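Local coordinates for galactose-binding lectin (Arachis hypogaea, PDB 6VAW), which binds D-galactose and related galactosides as a homotetrameric legume lectin that carries calcium and manganese ions, at residues 16-24 with 39-49. Residues are numbered along the deposited sequence; the frame is centred on the assembly and turned at random.
Sequences PAINFQGDV and KVNSVGRVLYA
N19 with L47 and Q21 with R45 are the hydrogen-bonded pairs of an antiparallel ladder in which strand 18-22 runs beside strand 43-48, the axes 4.6 Å apart at closest approach and 159° from parallel. Each pair exchanges two backbone bonds, and one further backbone bond follows at each end of strand 18-22, A49 N to A17 O and D23 N to V43 O. On the face bearing N19, Q21, R45 and L47, the R45 guanidinium grips Q21 side-on: Q21 OE1 accepts from R45 NE at 2.8 Å and from R45 NH2 at 2.9 Å. The amide and guanidinium planes differ by only 13°, with OE1 at the guanidinium edge; the arginine chain bends at chi3 (-57°) to present that edge. T94 holds both groups from outside, its carbonyl taking Q21 NE2 and its hydroxyl R45 NH2, while L47 CD1 packs 3.5 Å from Q21 NE2. On the face of I18, F20, V46 and Y48, V46 CG1 touches F20 CD1 at 3.6 Å; V24 CG1, from the loop after G22, reaches the same methyl at 3.5 Å, and all three residues also touch I32 of strand 32-33. Beyond G22 the D23 carboxylate divides its work. OD1 forms a salt bridge with K39 NZ through its syn lone pair (2.8 Å), whereas OD2 receives S42 OG (2.7 Å) and V43 N from opposite faces of its plane, tying the type II turn 39-42 to the strand end. Within the chain, 18-22 is an outermost strand and 43-53 lies between it and 201-209, an edge pairing in the seven-stranded antiparallel sheet of the legume lectin beta-sandwich.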
ATOM      1  N   PRO A  16      19.257   3.305   4.767  1.00 26.46           N
ATOM      2  CA  PRO A  16      19.813   1.948   4.597  1.00 26.99           C
ATOM      3  C   PRO A  16      19.201   1.157   3.427  1.00 29.77           C
ATOM      4  O   PRO A  16      19.819   0.179   3.024  1.00 31.26           O
ATOM      5  CB  PRO A  16      19.517   1.250   5.936  1.00 29.25           C
ATOM      6  CG  PRO A  16      18.472   2.061   6.581  1.00 33.11           C
ATOM      7  CD  PRO A  16      18.598   3.462   6.082  1.00 28.09           C
ATOM      8  N   ALA A  17      18.059   1.601   2.852  1.00 23.01           N
ATOM      9  CA  ALA A  17      17.381   0.898   1.726  1.00 23.05           C
ATOM     10  C   ALA A  17      18.054   1.089   0.368  1.00 27.55           C
ATOM     11  O   ALA A  17      17.674   0.374  -0.577  1.00 26.92           O
ATOM     12  CB  ALA A  17      15.919   1.334   1.623  1.00 24.17           C
ATOM     13  N   ILE A  18      18.998   2.063   0.257  1.00 22.96           N
ATOM     14  CA  ILE A  18      19.707   2.398  -0.970  1.00 24.40           C
ATOM     15  C   ILE A  18      21.247   2.229  -0.846  1.00 27.58           C
ATOM     16  O   ILE A  18      21.889   2.878  -0.008  1.00 28.26           O
ATOM     17  CB  ILE A  18      19.346   3.831  -1.478  1.00 28.34           C
ATOM     18  CG1 ILE A  18      17.827   4.005  -1.741  1.00 29.92           C
ATOM     19  CG2 ILE A  18      20.149   4.171  -2.767  1.00 29.21           C
ATOM     20  CD1 ILE A  18      17.202   3.089  -2.880  1.00 41.80           C
ATOM     21  N   ASN A  19      21.835   1.386  -1.726  1.00 24.03           N
ATOM     22  CA  ASN A  19      23.278   1.192  -1.859  1.00 24.68           C
ATOM     23  C   ASN A  19      23.779   2.154  -2.912  1.00 29.27           C
ATOM     24  O   ASN A  19      23.263   2.136  -4.029  1.00 26.67           O
ATOM     25  CB  ASN A  19      23.666  -0.244  -2.266  1.00 29.50           C
ATOM     26  CG  ASN A  19      23.448  -1.361  -1.270  1.00 54.75           C
ATOM     27  OD1 ASN A  19      23.225  -2.510  -1.665  1.00 49.28           O
ATOM     28  ND2 ASN A  19      23.539  -1.086   0.026  1.00 49.01           N
ATOM     29  N   PHE A  20      24.733   3.010  -2.563  1.00 28.05           N
ATOM     30  CA  PHE A  20      25.322   3.986  -3.475  1.00 29.73           C
ATOM     31  C   PHE A  20      26.672   3.466  -3.984  1.00 30.20           C
ATOM     32  O   PHE A  20      27.497   3.004  -3.194  1.00 29.45           O
ATOM     33  CB  PHE A  20      25.474   5.360  -2.780  1.00 33.05           C
ATOM     34  CG  PHE A  20      24.166   5.967  -2.327  1.00 37.48           C
ATOM     35  CD1 PHE A  20      23.373   6.696  -3.209  1.00 41.74           C
ATOM     36  CD2 PHE A  20      23.717   5.802  -1.018  1.00 43.02           C
ATOM     37  CE1 PHE A  20      22.157   7.255  -2.789  1.00 43.31           C
ATOM     38  CE2 PHE A  20      22.489   6.349  -0.601  1.00 47.11           C
ATOM     39  CZ  PHE A  20      21.735   7.097  -1.482  1.00 44.86           C
ATOM     40  N   GLN A  21      26.886   3.529  -5.290  1.00 24.96           N
ATOM     41  CA  GLN A  21      28.106   3.057  -5.924  1.00 25.10           C
ATOM     42  C   GLN A  21      28.707   4.137  -6.805  1.00 30.23           C
ATOM     43  O   GLN A  21      28.005   4.744  -7.606  1.00 30.18           O
ATOM     44  CB  GLN A  21      27.867   1.780  -6.768  1.00 25.51           C
ATOM     45  CG  GLN A  21      27.293   0.589  -5.992  1.00 26.82           C
ATOM     46  CD  GLN A  21      27.315  -0.697  -6.793  1.00 33.25           C
ATOM     47  OE1 GLN A  21      27.143  -0.720  -8.023  1.00 26.30           O
ATOM     48  NE2 GLN A  21      27.449  -1.805  -6.091  1.00 29.42           N
ATOM     49  N   GLY A  22      30.002   4.368  -6.657  1.00 28.65           N
ATOM     50  CA  GLY A  22      30.686   5.359  -7.467  1.00 26.70           C
ATOM     51  C   GLY A  22      30.371   6.797  -7.124  1.00 28.54           C
ATOM     52  O   GLY A  22      30.266   7.154  -5.952  1.00 27.16           O
ATOM     53  N   ASP A  23      30.173   7.618  -8.166  1.00 26.25           N
ATOM     54  CA  ASP A  23      30.077   9.079  -8.083  1.00 26.81           C
ATOM     55  C   ASP A  23      28.692   9.657  -7.700  1.00 33.78           C
ATOM     56  O   ASP A  23      28.516  10.874  -7.774  1.00 34.92           O
ATOM     57  CB  ASP A  23      30.551   9.686  -9.417  1.00 28.01           C
ATOM     58  CG  ASP A  23      31.995   9.323  -9.775  1.00 36.78           C
ATOM     59  OD1 ASP A  23      32.821   9.160  -8.847  1.00 38.18           O
ATOM     60  OD2 ASP A  23      32.291   9.170 -10.975  1.00 39.64           O
ATOM     61  N   VAL A  24      27.783   8.838  -7.161  1.00 30.25           N
ATOM     62  CA  VAL A  24      26.429   9.277  -6.766  1.00 29.25           C
ATOM     63  C   VAL A  24      26.436  10.222  -5.564  1.00 32.52           C
ATOM     64  O   VAL A  24      27.173  10.017  -4.601  1.00 32.02           O
ATOM     65  CB  VAL A  24      25.498   8.077  -6.472  1.00 31.60           C
ATOM     66  CG1 VAL A  24      24.043   8.513  -6.392  1.00 30.98           C
ATOM     67  CG2 VAL A  24      25.645   7.018  -7.522  1.00 31.54           C
ATOM     68  N   LYS A  39      34.441  15.072 -13.164  1.00 28.05           N
ATOM     69  CA  LYS A  39      35.267  13.864 -13.268  1.00 28.32           C
ATOM     70  C   LYS A  39      35.226  13.257 -14.665  1.00 32.38           C
ATOM     71  O   LYS A  39      34.141  13.175 -15.263  1.00 31.85           O
ATOM     72  CB  LYS A  39      34.765  12.830 -12.241  1.00 31.65           C
ATOM     73  CG  LYS A  39      35.765  11.745 -11.881  1.00 46.46           C
ATOM     74  CD  LYS A  39      35.287  10.905 -10.699  1.00 53.82           C
ATOM     75  CE  LYS A  39      36.026   9.593 -10.658  1.00 68.61           C
ATOM     76  NZ  LYS A  39      35.422   8.622  -9.714  1.00 77.26           N
ATOM     77  N   VAL A  40      36.400  12.779 -15.164  1.00 26.93           N
ATOM     78  CA  VAL A  40      36.491  12.097 -16.456  1.00 27.73           C
ATOM     79  C   VAL A  40      35.957  10.646 -16.286  1.00 30.29           C
ATOM     80  O   VAL A  40      36.235  10.018 -15.260  1.00 30.85           O
ATOM     81  CB  VAL A  40      37.926  12.127 -17.052  1.00 31.42           C
ATOM     82  CG1 VAL A  40      38.018  11.304 -18.339  1.00 31.33           C
ATOM     83  CG2 VAL A  40      38.370  13.562 -17.319  1.00 31.49           C
ATOM     84  N   ASN A  41      35.166  10.138 -17.267  1.00 28.35           N
ATOM     85  CA  ASN A  41      34.599   8.769 -17.267  1.00 26.14           C
ATOM     86  C   ASN A  41      33.836   8.473 -15.967  1.00 28.45           C
ATOM     87  O   ASN A  41      33.958   7.382 -15.408  1.00 31.16           O
ATOM     88  CB  ASN A  41      35.717   7.719 -17.505  1.00 28.52           C
ATOM     89  CG  ASN A  41      36.412   7.816 -18.846  1.00 33.51           C
ATOM     90  OD1 ASN A  41      37.437   7.175 -19.101  1.00 39.20           O
ATOM     91  ND2 ASN A  41      35.845   8.563 -19.762  1.00 25.76           N
ATOM     92  N   SER A  42      33.074   9.461 -15.474  1.00 22.37           N
ATOM     93  CA  SER A  42      32.293   9.345 -14.253  1.00 23.26           C
ATOM     94  C   SER A  42      31.207   8.253 -14.383  1.00 27.38           C
ATOM     95  O   SER A  42      30.618   8.098 -15.450  1.00 25.83           O
ATOM     96  CB  SER A  42      31.637  10.679 -13.903  1.00 26.52           C
ATOM     97  OG  SER A  42      30.805  10.567 -12.767  1.00 27.66           O
ATOM     98  N   VAL A  43      31.041   7.454 -13.331  1.00 25.22           N
ATOM     99  CA  VAL A  43      30.039   6.387 -13.237  1.00 24.90           C
ATOM    100  C   VAL A  43      29.448   6.442 -11.831  1.00 28.23           C
ATOM    101  O   VAL A  43      30.184   6.473 -10.840  1.00 25.71           O
ATOM    102  CB  VAL A  43      30.570   4.961 -13.568  1.00 28.76           C
ATOM    103  CG1 VAL A  43      29.487   3.905 -13.330  1.00 27.66           C
ATOM    104  CG2 VAL A  43      31.103   4.860 -14.988  1.00 29.00           C
ATOM    105  N   GLY A  44      28.127   6.427 -11.769  1.00 22.71           N
ATOM    106  CA  GLY A  44      27.368   6.396 -10.524  1.00 22.08           C
ATOM    107  C   GLY A  44      26.187   5.455 -10.654  1.00 24.28           C
ATOM    108  O   GLY A  44      25.547   5.417 -11.704  1.00 21.61           O
ATOM    109  N   ARG A  45      25.944   4.636  -9.627  1.00 20.58           N
ATOM    110  CA  ARG A  45      24.844   3.683  -9.615  1.00 20.96           C
ATOM    111  C   ARG A  45      24.183   3.661  -8.240  1.00 26.01           C
ATOM    112  O   ARG A  45      24.857   3.856  -7.225  1.00 25.85           O
ATOM    113  CB  ARG A  45      25.295   2.264  -9.999  1.00 19.14           C
ATOM    114  CG  ARG A  45      26.477   2.173 -10.966  1.00 21.01           C
ATOM    115  CD  ARG A  45      26.567   0.835 -11.680  1.00 21.29           C
ATOM    116  NE  ARG A  45      26.651  -0.308 -10.774  1.00 22.67           N
ATOM    117  CZ  ARG A  45      26.847  -1.557 -11.181  1.00 33.57           C
ATOM    118  NH1 ARG A  45      27.018  -1.821 -12.474  1.00 22.63           N
ATOM    119  NH2 ARG A  45      26.874  -2.551 -10.308  1.00 28.16           N
ATOM    120  N   VAL A  46      22.856   3.452  -8.209  1.00 21.03           N
ATOM    121  CA  VAL A  46      22.075   3.285  -6.991  1.00 21.48           C
ATOM    122  C   VAL A  46      21.364   1.949  -7.096  1.00 25.13           C
ATOM    123  O   VAL A  46      20.832   1.631  -8.159  1.00 23.79           O
ATOM    124  CB  VAL A  46      21.111   4.447  -6.635  1.00 26.97           C
ATOM    125  CG1 VAL A  46      21.875   5.725  -6.369  1.00 27.73           C
ATOM    126  CG2 VAL A  46      20.030   4.662  -7.699  1.00 27.00           C
ATOM    127  N   LEU A  47      21.360   1.165  -6.015  1.00 23.60           N
ATOM    128  CA  LEU A  47      20.682  -0.129  -5.969  1.00 24.89           C
ATOM    129  C   LEU A  47      19.757  -0.204  -4.775  1.00 27.73           C
ATOM    130  O   LEU A  47      20.080   0.358  -3.716  1.00 25.51           O
ATOM    131  CB  LEU A  47      21.693  -1.289  -5.866  1.00 26.21           C
ATOM    132  CG  LEU A  47      22.758  -1.412  -6.952  1.00 33.26           C
ATOM    133  CD1 LEU A  47      23.980  -2.112  -6.415  1.00 35.50           C
ATOM    134  CD2 LEU A  47      22.229  -2.136  -8.172  1.00 36.51           C
ATOM    135  N   TYR A  48      18.623  -0.924  -4.931  1.00 24.86           N
ATOM    136  CA  TYR A  48      17.778  -1.204  -3.786  1.00 24.54           C
ATOM    137  C   TYR A  48      18.618  -2.190  -2.970  1.00 28.61           C
ATOM    138  O   TYR A  48      19.154  -3.133  -3.545  1.00 27.68           O
ATOM    139  CB  TYR A  48      16.395  -1.716  -4.201  1.00 25.66           C
ATOM    140  CG  TYR A  48      15.500  -1.948  -3.013  1.00 28.37           C
ATOM    141  CD1 TYR A  48      15.043  -0.879  -2.242  1.00 29.97           C
ATOM    142  CD2 TYR A  48      15.113  -3.236  -2.647  1.00 30.20           C
ATOM    143  CE1 TYR A  48      14.203  -1.083  -1.155  1.00 31.92           C
ATOM    144  CE2 TYR A  48      14.296  -3.452  -1.535  1.00 31.51           C
ATOM    145  CZ  TYR A  48      13.844  -2.371  -0.796  1.00 41.63           C
ATOM    146  OH  TYR A  48      13.000  -2.577   0.271  1.00 54.66           O
ATOM    147  N   ALA A  49      18.832  -1.847  -1.716  1.00 27.17           N
ATOM    148  CA  ALA A  49      19.815  -2.552  -0.871  1.00 28.61           C
ATOM    149  C   ALA A  49      19.483  -4.020  -0.657  1.00 32.60           C
ATOM    150  O   ALA A  49      20.391  -4.765  -0.358  1.00 33.97           O
ATOM    151  CB  ALA A  49      19.961  -1.839   0.441  1.00 29.20           C
TER
HETATM  152  O   HOH W   1      34.409   7.210 -12.234  1.00 89.24           O